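Local coordinates for protein leucine--tRNA ligase (Agrobacterium radiobacter, PDB 5AH5) that probably catalyses the ATP-dependent attachment of L-leucine to tRNA(Leu), as a zinc-containing aminoacyl-tRNA synthetase, at residues P428-S433 against M469-P474; Q134-L139 against V440-L445; L448-L453 against S463-W468. One frame throughout, in Å; residues are numbered along the deposited sequence.

Interaction 1 of 3, residues P428-S433 against M469-P474. With ZN (zinc ion), chain H.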
loop_
_atom_site.group_PDB
_atom_site.type_symbol
_atom_site.label_atom_id
_atom_site.label_comp_id
_atom_site.label_asym_id
_atom_site.label_seq_id
_atom_site.Cartn_x
_atom_site.Cartn_y
_atom_site.Cartn_z
ATOM N N PRO B 428 -21.437 7.911 16.532
ATOM C CA PRO B 428 -22.094 9.134 17.031
ATOM C C PRO B 428 -23.605 9.106 16.740
ATOM O O PRO B 428 -24.172 9.938 16.001
ATOM C CB PRO B 428 -21.344 10.238 16.281
ATOM C CG PRO B 428 -21.158 9.609 14.929
ATOM C CD PRO B 428 -20.734 8.181 15.251
ATOM N N ILE B 429 -24.228 8.072 17.291
ATOM C CA ILE B 429 -25.638 7.745 17.089
ATOM C C ILE B 429 -26.282 7.543 18.472
ATOM O O ILE B 429 -25.625 7.084 19.443
ATOM C CB ILE B 429 -25.773 6.490 16.261
ATOM C CG1 ILE B 429 -25.227 6.740 14.849
ATOM C CG2 ILE B 429 -27.236 6.012 16.182
ATOM C CD1 ILE B 429 -26.153 7.510 13.933
ATOM N N ILE B 430 -27.509 8.037 18.594
ATOM C CA ILE B 430 -28.321 7.798 19.756
ATOM C C ILE B 430 -29.500 6.941 19.357
ATOM O O ILE B 430 -30.127 7.204 18.393
ATOM C CB ILE B 430 -28.764 9.116 20.388
ATOM C CG1 ILE B 430 -27.512 9.780 21.027
ATOM C CG2 ILE B 430 -29.824 8.848 21.483
ATOM C CD1 ILE B 430 -27.664 11.219 21.502
ATOM N N HIS B 431 -29.795 5.893 20.127
ATOM C CA HIS B 431 -30.944 5.048 19.846
ATOM C C HIS B 431 -32.107 5.373 20.821
ATOM O O HIS B 431 -31.961 5.272 22.074
ATOM C CB HIS B 431 -30.566 3.580 19.997
ATOM C CG HIS B 431 -29.486 3.133 19.054
ATOM N ND1 HIS B 431 -29.756 2.426 17.912
ATOM C CD2 HIS B 431 -28.140 3.265 19.107
ATOM C CE1 HIS B 431 -28.624 2.117 17.312
ATOM N NE2 HIS B 431 -27.631 2.605 18.023
ATOM N N CYS B 432 -33.233 5.735 20.218
ATOM C CA CYS B 432 -34.393 6.247 20.940
ATOM C C CYS B 432 -35.507 5.263 20.723
ATOM O O CYS B 432 -35.799 4.936 19.588
ATOM C CB CYS B 432 -34.834 7.622 20.426
ATOM S SG CYS B 432 -36.368 8.198 21.283
ATOM N N SER B 433 -36.143 4.803 21.804
ATOM C CA SER B 433 -37.290 3.877 21.674
ATOM C C SER B 433 -38.445 4.504 20.867
ATOM O O SER B 433 -39.041 3.825 20.041
ATOM C CB SER B 433 -37.745 3.341 23.044
ATOM O OG SER B 433 -37.759 4.346 24.053
ATOM N N MET B 469 -23.572 5.416 28.685
ATOM C CA MET B 469 -24.647 5.088 27.740
ATOM C C MET B 469 -25.908 6.000 27.714
ATOM O O MET B 469 -26.649 6.037 26.696
ATOM C CB MET B 469 -25.116 3.635 27.975
ATOM C CG MET B 469 -24.093 2.585 27.565
ATOM S SD MET B 469 -23.921 2.513 25.758
ATOM C CE MET B 469 -25.372 1.608 25.279
ATOM N N LYS B 470 -26.197 6.643 28.847
ATOM C CA LYS B 470 -27.354 7.549 28.973
ATOM C C LYS B 470 -27.217 8.767 28.097
ATOM O O LYS B 470 -26.212 9.433 28.146
ATOM C CB LYS B 470 -27.514 8.046 30.425
ATOM C CG LYS B 470 -28.083 6.982 31.339
ATOM C CD LYS B 470 -28.167 7.411 32.798
ATOM C CE LYS B 470 -28.846 6.315 33.632
ATOM N NZ LYS B 470 -28.433 6.293 35.075
ATOM N N ALA B 471 -28.245 9.036 27.301
ATOM C CA ALA B 471 -28.249 10.171 26.399
ATOM C C ALA B 471 -29.671 10.696 26.135
ATOM O O ALA B 471 -30.634 9.926 26.022
ATOM C CB ALA B 471 -27.616 9.761 25.083
ATOM N N LYS B 472 -29.792 12.004 25.989
ATOM C CA LYS B 472 -31.050 12.574 25.522
ATOM C C LYS B 472 -31.214 12.364 24.022
ATOM O O LYS B 472 -30.288 12.587 23.253
ATOM C CB LYS B 472 -31.124 14.082 25.847
ATOM C CG LYS B 472 -31.044 14.436 27.334
ATOM C CD LYS B 472 -32.005 13.637 28.192
ATOM C CE LYS B 472 -31.954 14.118 29.633
ATOM N NZ LYS B 472 -32.731 13.196 30.502
ATOM N N CYS B 473 -32.384 11.906 23.611
ATOM C CA CYS B 473 -32.700 11.853 22.209
ATOM C C CYS B 473 -32.687 13.290 21.662
ATOM O O CYS B 473 -33.410 14.159 22.193
ATOM C CB CYS B 473 -34.061 11.240 21.984
ATOM S SG CYS B 473 -34.489 11.338 20.256
ATOM N N PRO B 474 -31.851 13.569 20.633
ATOM C CA PRO B 474 -31.773 14.964 20.101
ATOM C C PRO B 474 -33.011 15.409 19.306
ATOM O O PRO B 474 -33.159 16.594 19.059
ATOM C CB PRO B 474 -30.535 14.948 19.192
ATOM C CG PRO B 474 -29.891 13.602 19.384
ATOM C CD PRO B 474 -30.934 12.663 19.918
HETATM ZN ZN ZN H . -36.645 10.473 20.534
#
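Cys432 and Cys473 are joined by a shared zinc ion, and beside them Ile430 packs into the chain at Ala471, Lys472 and Pro474. Cys432 CA and Cys473 CA are 6.0 Å apart, the nearest CA pair of the two segments. The zinc is 2.4 Å from Cys432 SG. Its bond to Cys473 SG measures 2.3 Å. The angle Cys432 SG-zinc-Cys473 SG, 106°, is close to tetrahedral. Each sulfur stands anti to its own backbone N (chi1 176° in Cys432, 174° in Cys473). Cys432 CB lies 4.0 Å from Cys473 CB, so the pair packs as well as coordinates. Cys435 and Cys476 complete the four-sulfur site, each pairing with one of these two in a CxxC motif.

The packed part is built round the CD1 methyl of buried Ile430. Ile430 CD1 lies 3.4 Å from the backbone oxygen of Lys472. The same methyl, Ile430 CD1, is 3.9 Å from Ala471 CB and also touches the ring of Pro474, so atoms of three residues meet one methyl. Ala480 of strand 479-482 touches both Ile430 and Cys473. That strand pairs with both 425-432 and 470-472, consistent with the two segments meeting through side chains and zinc.

The loose side begins at Lys472. Its CB points away from 428-433, and the exposed side chain carries NZ to a salt bridge with Asp479. Pro474 is exposed too, although its ring still lies against Ile430.

Both cysteine sulfurs also take part in hydrogen bonds with residues adjoining the segments. Four sulfurs round one metal are consistent with thiolate ligands whose negative charge is offset by zinc and eased by these bonds, and with a zinc that fastens separate pieces of chain together.

Interaction 2 of 3, residues Q134-L139 against V440-L445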
loop_
_atom_site.group_PDB
_atom_site.type_symbol
_atom_site.label_atom_id
_atom_site.label_comp_id
_atom_site.label_asym_id
_atom_site.label_seq_id
_atom_site.Cartn_x
_atom_site.Cartn_y
_atom_site.Cartn_z
ATOM N N GLN B 134 -13.886 12.290 12.298
ATOM C CA GLN B 134 -14.437 11.060 11.757
ATOM C C GLN B 134 -15.900 10.917 12.038
ATOM O O GLN B 134 -16.647 10.366 11.228
ATOM C CB GLN B 134 -13.667 9.873 12.345
ATOM C CG GLN B 134 -13.980 8.539 11.691
ATOM C CD GLN B 134 -12.810 7.559 11.831
ATOM O OE1 GLN B 134 -11.754 7.762 11.231
ATOM N NE2 GLN B 134 -12.975 6.534 12.653
ATOM N N GLN B 135 -16.336 11.424 13.203
ATOM C CA GLN B 135 -17.755 11.370 13.572
ATOM C C GLN B 135 -18.542 12.240 12.630
ATOM O O GLN B 135 -19.604 11.831 12.163
ATOM C CB GLN B 135 -17.955 11.709 15.042
ATOM C CG GLN B 135 -17.433 10.592 15.950
ATOM C CD GLN B 135 -17.505 10.923 17.451
ATOM O OE1 GLN B 135 -17.550 12.085 17.881
ATOM N NE2 GLN B 135 -17.510 9.882 18.246
ATOM N N LYS B 136 -17.990 13.378 12.254
ATOM C CA LYS B 136 -18.667 14.204 11.227
ATOM C C LYS B 136 -18.766 13.528 9.936
ATOM O O LYS B 136 -19.850 13.525 9.303
ATOM C CB LYS B 136 -17.997 15.537 11.002
ATOM C CG LYS B 136 -18.052 16.446 12.192
ATOM C CD LYS B 136 -17.406 17.767 11.814
ATOM C CE LYS B 136 -17.343 18.699 12.979
ATOM N NZ LYS B 136 -17.231 20.101 12.501
ATOM N N LEU B 137 -17.656 12.907 9.514
ATOM C CA LEU B 137 -17.698 12.151 8.262
ATOM C C LEU B 137 -18.696 11.002 8.354
ATOM O O LEU B 137 -19.446 10.754 7.428
ATOM C CB LEU B 137 -16.316 11.599 7.900
ATOM C CG LEU B 137 -15.254 12.551 7.346
ATOM C CD1 LEU B 137 -14.116 11.659 6.862
ATOM C CD2 LEU B 137 -15.791 13.392 6.214
ATOM N N PHE B 138 -18.722 10.296 9.494
ATOM C CA PHE B 138 -19.673 9.168 9.635
ATOM C C PHE B 138 -21.095 9.677 9.459
ATOM O O PHE B 138 -21.896 9.057 8.738
ATOM C CB PHE B 138 -19.489 8.509 10.970
ATOM C CG PHE B 138 -20.441 7.382 11.239
ATOM C CD1 PHE B 138 -21.778 7.628 11.603
ATOM C CD2 PHE B 138 -19.995 6.062 11.235
ATOM C CE1 PHE B 138 -22.646 6.565 11.855
ATOM C CE2 PHE B 138 -20.853 5.019 11.541
ATOM C CZ PHE B 138 -22.176 5.272 11.829
ATOM N N LEU B 139 -21.409 10.806 10.100
ATOM C CA LEU B 139 -22.799 11.344 10.041
ATOM C C LEU B 139 -23.171 11.846 8.668
ATOM O O LEU B 139 -24.326 11.666 8.215
ATOM C CB LEU B 139 -23.031 12.415 11.113
ATOM C CG LEU B 139 -23.035 11.798 12.510
ATOM C CD1 LEU B 139 -23.127 12.877 13.570
ATOM C CD2 LEU B 139 -24.177 10.798 12.683
ATOM N N VAL B 440 -26.193 12.123 16.700
ATOM C CA VAL B 440 -25.808 13.072 17.714
ATOM C C VAL B 440 -25.734 14.424 17.003
ATOM O O VAL B 440 -25.242 14.519 15.870
ATOM C CB VAL B 440 -24.435 12.717 18.323
ATOM C CG1 VAL B 440 -23.849 13.837 19.151
ATOM C CG2 VAL B 440 -24.560 11.456 19.173
ATOM N N ALA B 441 -26.160 15.462 17.694
ATOM C CA ALA B 441 -26.126 16.817 17.158
ATOM C C ALA B 441 -24.694 17.291 17.088
ATOM O O ALA B 441 -23.904 17.022 17.992
ATOM C CB ALA B 441 -26.936 17.771 18.072
ATOM N N GLU B 442 -24.382 18.052 16.050
ATOM C CA GLU B 442 -23.011 18.509 15.809
ATOM C C GLU B 442 -22.402 19.234 17.007
ATOM O O GLU B 442 -21.200 19.091 17.309
ATOM C CB GLU B 442 -22.959 19.402 14.558
ATOM C CG GLU B 442 -21.533 19.726 14.137
ATOM C CD GLU B 442 -21.409 20.026 12.667
ATOM O OE1 GLU B 442 -21.586 19.093 11.851
ATOM O OE2 GLU B 442 -21.132 21.193 12.331
ATOM N N GLU B 443 -23.245 19.986 17.712
ATOM C CA GLU B 443 -22.867 20.667 18.962
ATOM C C GLU B 443 -22.291 19.726 20.036
ATOM O O GLU B 443 -21.450 20.131 20.797
ATOM C CB GLU B 443 -24.082 21.428 19.555
ATOM C CG GLU B 443 -24.520 22.670 18.766
ATOM C CD GLU B 443 -25.348 22.407 17.492
ATOM O OE1 GLU B 443 -25.994 21.331 17.351
ATOM O OE2 GLU B 443 -25.357 23.312 16.614
ATOM N N GLN B 444 -22.808 18.502 20.117
ATOM C CA GLN B 444 -22.350 17.501 21.101
ATOM C C GLN B 444 -21.056 16.775 20.719
ATOM O O GLN B 444 -20.420 16.169 21.590
ATOM C CB GLN B 444 -23.427 16.436 21.360
ATOM C CG GLN B 444 -24.187 16.685 22.642
ATOM C CD GLN B 444 -24.842 18.011 22.562
ATOM O OE1 GLN B 444 -25.696 18.235 21.690
ATOM N NE2 GLN B 444 -24.399 18.932 23.412
ATOM N N LEU B 445 -20.666 16.864 19.451
ATOM C CA LEU B 445 -19.434 16.224 18.991
ATOM C C LEU B 445 -18.162 16.810 19.530
ATOM O O LEU B 445 -18.062 18.013 19.712
ATOM C CB LEU B 445 -19.413 16.164 17.461
ATOM C CG LEU B 445 -20.581 15.394 16.842
ATOM C CD1 LEU B 445 -20.497 15.350 15.349
ATOM C CD2 LEU B 445 -20.756 13.994 17.396
#
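Leu445 lays its two methyls over the helix surface formed by Gln135, Lys136 and Leu139. Its CD1 meets Leu139 CD1 at 4.0 Å, the two side chains reaching toward each other tip to tip. The same methyl, Leu445 CD1, lies 4.1 Å from Lys136 CG, while Leu445 CD2 is 3.8 Å from Gln135 OE1. Leu139 CD1 also approaches the backbone oxygen Val440 O at 3.5 Å.

The polar ends are held mainly by other parts of the chain. Lys136 NZ is 4.1 Å from Glu442 OE2, beyond salt-bridge range, and the two side chains cross at about a right angle. Any attraction is probably weak at this distance, and the amine instead hydrogen bonds to Pro506 O. Gln135 bridges two pieces of chain, OE1 taking the N-H of Ile447 and NE2 binding Pro426 O.

The contact thus joins helix 128-143 to the loop that follows strand 438-439. Pro428 of strand 425-432 touches Gln135, Phe138 and Leu139 of the helix as well as Leu445, placing that strand against both partners.

Interaction 3 of 3, residues L448-L453 against S463-W468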
loop_
_atom_site.group_PDB
_atom_site.type_symbol
_atom_site.label_atom_id
_atom_site.label_comp_id
_atom_site.label_asym_id
_atom_site.label_seq_id
_atom_site.Cartn_x
_atom_site.Cartn_y
_atom_site.Cartn_z
ATOM N N LEU B 448 -16.606 11.175 23.005
ATOM C CA LEU B 448 -15.406 10.541 23.485
ATOM C C LEU B 448 -15.682 9.314 24.364
ATOM O O LEU B 448 -16.682 9.263 25.075
ATOM C CB LEU B 448 -14.567 11.539 24.278
ATOM C CG LEU B 448 -14.169 12.788 23.467
ATOM C CD1 LEU B 448 -13.268 13.615 24.367
ATOM C CD2 LEU B 448 -13.442 12.363 22.162
ATOM N N LEU B 449 -14.712 8.393 24.369
ATOM C CA LEU B 449 -14.768 7.243 25.219
ATOM C C LEU B 449 -14.805 7.636 26.665
ATOM O O LEU B 449 -14.093 8.552 27.027
ATOM C CB LEU B 449 -13.520 6.388 25.032
ATOM C CG LEU B 449 -13.475 5.640 23.701
ATOM C CD1 LEU B 449 -12.136 4.943 23.544
ATOM C CD2 LEU B 449 -14.641 4.708 23.511
ATOM N N PRO B 450 -15.444 6.816 27.531
ATOM C CA PRO B 450 -15.238 7.084 28.968
ATOM C C PRO B 450 -13.803 6.715 29.327
ATOM O O PRO B 450 -13.273 5.823 28.677
ATOM C CB PRO B 450 -16.244 6.116 29.654
ATOM C CG PRO B 450 -16.371 4.990 28.708
ATOM C CD PRO B 450 -16.205 5.565 27.307
ATOM N N ASP B 451 -13.161 7.368 30.298
ATOM C CA ASP B 451 -11.813 6.989 30.690
ATOM C C ASP B 451 -11.630 5.575 31.227
ATOM O O ASP B 451 -10.538 5.012 31.059
ATOM C CB ASP B 451 -11.217 7.926 31.725
ATOM C CG ASP B 451 -10.698 9.219 31.108
ATOM O OD1 ASP B 451 -11.144 9.551 30.005
ATOM O OD2 ASP B 451 -9.891 9.911 31.756
ATOM N N HIS B 452 -12.657 5.015 31.878
ATOM C CA HIS B 452 -12.545 3.704 32.544
ATOM C C HIS B 452 -13.156 2.710 31.638
ATOM O O HIS B 452 -14.069 3.013 30.913
ATOM C CB HIS B 452 -13.152 3.700 33.972
ATOM C CG HIS B 452 -12.326 4.498 34.932
ATOM N ND1 HIS B 452 -12.685 5.758 35.354
ATOM C CD2 HIS B 452 -11.086 4.280 35.432
ATOM C CE1 HIS B 452 -11.740 6.246 36.140
ATOM N NE2 HIS B 452 -10.753 5.374 36.193
ATOM N N LEU B 453 -12.545 1.540 31.585
ATOM C CA LEU B 453 -13.043 0.487 30.740
ATOM C C LEU B 453 -13.535 -0.611 31.683
ATOM O O LEU B 453 -12.956 -0.849 32.713
ATOM C CB LEU B 453 -11.941 0.043 29.754
ATOM C CG LEU B 453 -10.984 -1.090 30.042
ATOM C CD1 LEU B 453 -11.677 -2.443 29.859
ATOM C CD2 LEU B 453 -9.805 -0.939 29.086
ATOM N N SER B 463 -21.449 -0.798 26.436
ATOM C CA SER B 463 -22.769 -1.085 26.927
ATOM C C SER B 463 -22.855 -1.326 28.444
ATOM O O SER B 463 -23.906 -1.229 28.981
ATOM C CB SER B 463 -23.384 -2.308 26.207
ATOM O OG SER B 463 -22.917 -3.472 26.837
ATOM N N ARG B 464 -21.748 -1.625 29.104
ATOM C CA ARG B 464 -21.697 -1.925 30.521
ATOM C C ARG B 464 -21.591 -0.678 31.349
ATOM O O ARG B 464 -21.565 -0.768 32.590
ATOM C CB ARG B 464 -20.451 -2.774 30.818
ATOM C CG ARG B 464 -20.478 -4.120 30.114
ATOM C CD ARG B 464 -19.106 -4.767 30.072
ATOM N NE ARG B 464 -19.071 -5.757 29.013
ATOM C CZ ARG B 464 -17.977 -6.336 28.546
ATOM N NH1 ARG B 464 -16.779 -6.106 29.068
ATOM N NH2 ARG B 464 -18.118 -7.155 27.532
ATOM N N ASP B 465 -21.428 0.463 30.671
ATOM C CA ASP B 465 -21.138 1.709 31.338
ATOM C C ASP B 465 -22.391 2.500 31.261
ATOM O O ASP B 465 -22.574 3.235 30.301
ATOM C CB ASP B 465 -20.018 2.494 30.637
ATOM C CG ASP B 465 -19.591 3.705 31.439
ATOM O OD1 ASP B 465 -20.483 4.290 32.130
ATOM O OD2 ASP B 465 -18.388 4.071 31.426
ATOM N N GLU B 466 -23.199 2.408 32.315
ATOM C CA GLU B 466 -24.538 2.960 32.310
ATOM C C GLU B 466 -24.569 4.465 32.250
ATOM O O GLU B 466 -25.417 4.969 31.555
ATOM C CB GLU B 466 -25.380 2.455 33.539
ATOM C CG GLU B 466 -26.879 2.679 33.375
ATOM C CD GLU B 466 -27.734 2.088 34.518
ATOM O OE1 GLU B 466 -27.602 2.560 35.675
ATOM O OE2 GLU B 466 -28.520 1.145 34.241
ATOM N N SER B 467 -23.680 5.187 32.933
ATOM C CA SER B 467 -23.736 6.633 32.813
ATOM C C SER B 467 -23.227 7.086 31.463
ATOM O O SER B 467 -23.872 7.939 30.815
ATOM C CB SER B 467 -23.047 7.394 33.921
ATOM O OG SER B 467 -21.837 6.821 34.292
ATOM N N TRP B 468 -22.168 6.460 30.946
ATOM C CA TRP B 468 -21.746 6.821 29.536
ATOM C C TRP B 468 -22.866 6.530 28.539
ATOM O O TRP B 468 -23.156 7.334 27.651
ATOM C CB TRP B 468 -20.468 6.129 29.192
ATOM C CG TRP B 468 -19.894 6.614 27.833
ATOM C CD1 TRP B 468 -18.968 7.592 27.634
ATOM C CD2 TRP B 468 -20.220 6.089 26.568
ATOM N NE1 TRP B 468 -18.708 7.698 26.281
ATOM C CE2 TRP B 468 -19.487 6.801 25.610
ATOM C CE3 TRP B 468 -21.056 5.069 26.140
ATOM C CZ2 TRP B 468 -19.552 6.497 24.231
ATOM C CZ3 TRP B 468 -21.135 4.787 24.779
ATOM C CH2 TRP B 468 -20.409 5.528 23.844
HETATM O O HOH W 1 -16.690 2.105 30.592
#
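Trp468 binds Leu448 through its indole N-H and Pro450 through a ring face. The hydrogen bond from Trp468 NE1 to Leu448 O is 2.8 Å long and nearly straight, with an N-H...O angle of 171°. The oxygen lies at the indole edge, close to the ring plane, so the N-H points directly at it. Ile447, just ahead in the chain, also touches the Trp468 side chain.

The apolar part is a CH-pi contact. Pro450 CD stands 3.6 Å from the centroid of the five-membered ring of Trp468, only 20° off the ring normal, which puts it over the face. It is displaced toward the rim, with Pro450 CD 3.4 Å from Trp468 CD1. The proline and indole side chains cross at about a right angle. One indole therefore uses its edge for the carbonyl and a face for the proline two residues later.

The contact lies on the protein surface, away from the zinc site, and closes part of the loop between strand 438-439 and helix 466-469. Asp465 occupies the N-cap position of that short helix. Its OD1 accepts from Trp468 N at 3.0 Å, and the donor comes from well above the carboxylate plane. In both Asp465 and Trp468 CG is anti to the backbone N (chi1 -172° in each), which sets each CG beside its own carbonyl carbon.

Contacts of the other carboxylate oxygen are of two kinds. Asp465 OD2 lies 3.5 Å from Pro450 CB, a van der Waals approach in which the two side chains slide past each other in opposite directions. A water molecule supplies the polar link: it donates to Asp465 OD2 at 2.7 Å and to His452 O at 2.8 Å. Outside the two segments, Pro450 O hydrogen bonds to Tyr422 OH.

How the interactions relate
Interactions 1 and 2 are directly connected: their centres are about 13 Å apart, and Pro428 O and Val440 N, separated by 3.1 Å, probably form a hydrogen bond. The Val440 side chain is about 12 Å from the zinc, so interaction 2 flanks the metal site without contributing to it. Interaction 3 is nested in the chain between the two segments of interaction 1, with centres about 14 Å apart; Met469 CG packs 4.0 Å from Ser463 CA, and helix 466-469 leads directly into strand 470-472. Interactions 2 and 3 follow in series, centres about 18 Å apart. Nearest atoms lie about 24 Å from the bound tRNA for interaction 2 and about 30 Å for the others.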